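Local coordinates for protein esterase (Xanthomonas oryzae pv. oryzae, PDB 3H2G) that is a secreted-lipase-family esterase that degrades rice cell walls and contributes to the virulence of the bacterium that makes it, at residues S123-L128 with A134-L139. Residues are numbered along the deposited sequence; the frame is centred on the assembly and turned at random.
Sequences SDYLGL and AYHPYL
The imidazole of H136 packs against Y125, L126 and L128 within the loop that joins strand 119-123 to helix 141-162 of the alpha/beta-hydrolase fold, an example of a long connection whose later part folds back so that one aromatic ring packs against a type II beta turn, here Y125 to L128. Methyl CD1 of L128 sits over the centre of one imidazole face, a CH-pi contact 3.9 Å from the centroid of the H136 ring. Y125 meets the same ring rim to rim, the two planes only 6° apart, with CD1 of Y125 3.4 Å from NE2 of H136; the hydroxyl of Y125 is held by hydrogen bonds with H86 O and T181 OG1, and its side chain touches what is probably the nucleophile elbow. With chi1 at 172°, H136 carries CG anti to its own backbone N, which extends the imidazole across the turn. CB of L126 rests 3.8 Å from CD of P137. Two CA-H...O contacts join the backbones: H136 CA lies 3.4 Å from L126 O, and G127 CA 3.2 Å from Y135 O, a buried carbonyl with no hydrogen-bond partner. At the imidazole edge, in the ring plane, L126 O approaches H136 CD2 to 2.9 Å.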
loop_
_atom_site.group_PDB
_atom_site.type_symbol
_atom_site.label_atom_id
_atom_site.label_comp_id
_atom_site.label_asym_id
_atom_site.label_seq_id
_atom_site.Cartn_x
_atom_site.Cartn_y
_atom_site.Cartn_z
ATOM N N SER A 123 7.970 1.938 4.024
ATOM C CA SER A 123 7.901 1.389 5.371
ATOM C C SER A 123 7.288 0.007 5.263
ATOM O O SER A 123 6.454 -0.227 4.395
ATOM C CB SER A 123 7.005 2.254 6.262
ATOM O OG SER A 123 6.741 1.602 7.495
ATOM N N ASP A 124 7.703 -0.916 6.128
ATOM C CA ASP A 124 7.111 -2.244 6.107
ATOM C C ASP A 124 5.772 -2.182 6.842
ATOM O O ASP A 124 4.993 -3.132 6.804
ATOM C CB ASP A 124 8.038 -3.271 6.763
ATOM C CG ASP A 124 9.211 -3.640 5.873
ATOM O OD1 ASP A 124 8.980 -3.886 4.669
ATOM O OD2 ASP A 124 10.355 -3.690 6.369
ATOM N N TYR A 125 5.518 -1.042 7.489
ATOM C CA TYR A 125 4.287 -0.786 8.249
ATOM C C TYR A 125 4.375 -1.312 9.679
ATOM O O TYR A 125 5.196 -2.172 9.984
ATOM C CB TYR A 125 3.063 -1.443 7.595
ATOM C CG TYR A 125 2.694 -0.973 6.204
ATOM C CD1 TYR A 125 1.838 -1.735 5.410
ATOM C CD2 TYR A 125 3.175 0.233 5.687
ATOM C CE1 TYR A 125 1.466 -1.319 4.140
ATOM C CE2 TYR A 125 2.804 0.664 4.406
ATOM C CZ TYR A 125 1.948 -0.122 3.642
ATOM O OH TYR A 125 1.564 0.282 2.382
ATOM N N LEU A 126 3.511 -0.796 10.550
ATOM C CA LEU A 126 3.475 -1.248 11.935
ATOM C C LEU A 126 3.084 -2.723 11.974
ATOM O O LEU A 126 2.195 -3.151 11.241
ATOM C CB LEU A 126 2.438 -0.454 12.740
ATOM C CG LEU A 126 2.720 0.986 13.170
ATOM C CD1 LEU A 126 1.532 1.503 13.971
ATOM C CD2 LEU A 126 3.979 1.039 14.021
ATOM N N GLY A 127 3.751 -3.495 12.825
ATOM C CA GLY A 127 3.418 -4.903 12.960
ATOM C C GLY A 127 4.005 -5.853 11.935
ATOM O O GLY A 127 3.765 -7.058 12.010
ATOM N N LEU A 128 4.767 -5.328 10.982
ATOM C CA LEU A 128 5.378 -6.162 9.950
ATOM C C LEU A 128 6.882 -5.918 9.908
ATOM O O LEU A 128 7.371 -4.948 10.481
ATOM C CB LEU A 128 4.759 -5.850 8.585
ATOM C CG LEU A 128 3.244 -6.059 8.497
ATOM C CD1 LEU A 128 2.733 -5.531 7.164
ATOM C CD2 LEU A 128 2.912 -7.541 8.666
ATOM N N ALA A 134 2.418 -5.414 18.039
ATOM C CA ALA A 134 1.771 -6.720 18.187
ATOM C C ALA A 134 0.858 -7.170 17.050
ATOM O O ALA A 134 0.554 -8.357 16.932
ATOM C CB ALA A 134 1.007 -6.763 19.510
ATOM N N TYR A 135 0.403 -6.234 16.225
ATOM C CA TYR A 135 -0.463 -6.579 15.098
ATOM C C TYR A 135 -0.247 -5.551 14.000
ATOM O O TYR A 135 0.448 -4.560 14.211
ATOM C CB TYR A 135 -1.943 -6.557 15.513
ATOM C CG TYR A 135 -2.435 -5.198 15.975
ATOM C CD1 TYR A 135 -2.237 -4.771 17.290
ATOM C CD2 TYR A 135 -3.073 -4.327 15.087
ATOM C CE1 TYR A 135 -2.661 -3.506 17.710
ATOM C CE2 TYR A 135 -3.498 -3.062 15.496
ATOM C CZ TYR A 135 -3.288 -2.658 16.805
ATOM O OH TYR A 135 -3.690 -1.402 17.201
ATOM N N HIS A 136 -0.823 -5.787 12.827
ATOM C CA HIS A 136 -0.701 -4.812 11.750
ATOM C C HIS A 136 -2.037 -4.117 11.546
ATOM O O HIS A 136 -3.052 -4.771 11.289
ATOM C CB HIS A 136 -0.288 -5.450 10.421
ATOM C CG HIS A 136 -0.341 -4.488 9.274
ATOM N ND1 HIS A 136 -1.127 -4.692 8.160
ATOM C CD2 HIS A 136 0.224 -3.268 9.115
ATOM C CE1 HIS A 136 -1.049 -3.637 7.367
ATOM N NE2 HIS A 136 -0.236 -2.758 7.925
ATOM N N PRO A 137 -2.061 -2.780 11.681
ATOM C CA PRO A 137 -3.298 -2.012 11.497
ATOM C C PRO A 137 -3.617 -1.929 10.004
ATOM O O PRO A 137 -3.435 -0.889 9.370
ATOM C CB PRO A 137 -2.953 -0.641 12.087
ATOM C CG PRO A 137 -1.822 -0.932 13.046
ATOM C CD PRO A 137 -1.009 -1.935 12.272
ATOM N N TYR A 138 -4.078 -3.042 9.449
ATOM C CA TYR A 138 -4.421 -3.135 8.036
ATOM C C TYR A 138 -5.477 -2.096 7.637
ATOM O O TYR A 138 -6.514 -1.975 8.280
ATOM C CB TYR A 138 -4.926 -4.557 7.749
ATOM C CG TYR A 138 -5.225 -4.875 6.299
ATOM C CD1 TYR A 138 -4.284 -4.633 5.298
ATOM C CD2 TYR A 138 -6.436 -5.466 5.937
ATOM C CE1 TYR A 138 -4.542 -4.976 3.969
ATOM C CE2 TYR A 138 -6.702 -5.815 4.610
ATOM C CZ TYR A 138 -5.751 -5.566 3.634
ATOM O OH TYR A 138 -6.014 -5.903 2.323
ATOM N N LEU A 139 -5.184 -1.339 6.580
ATOM C CA LEU A 139 -6.090 -0.317 6.055
ATOM C C LEU A 139 -6.453 0.799 7.036
ATOM O O LEU A 139 -7.527 1.404 6.936
ATOM C CB LEU A 139 -7.363 -0.984 5.516
ATOM C CG LEU A 139 -7.103 -1.933 4.336
ATOM C CD1 LEU A 139 -8.368 -2.716 3.996
ATOM C CD2 LEU A 139 -6.625 -1.127 3.136
#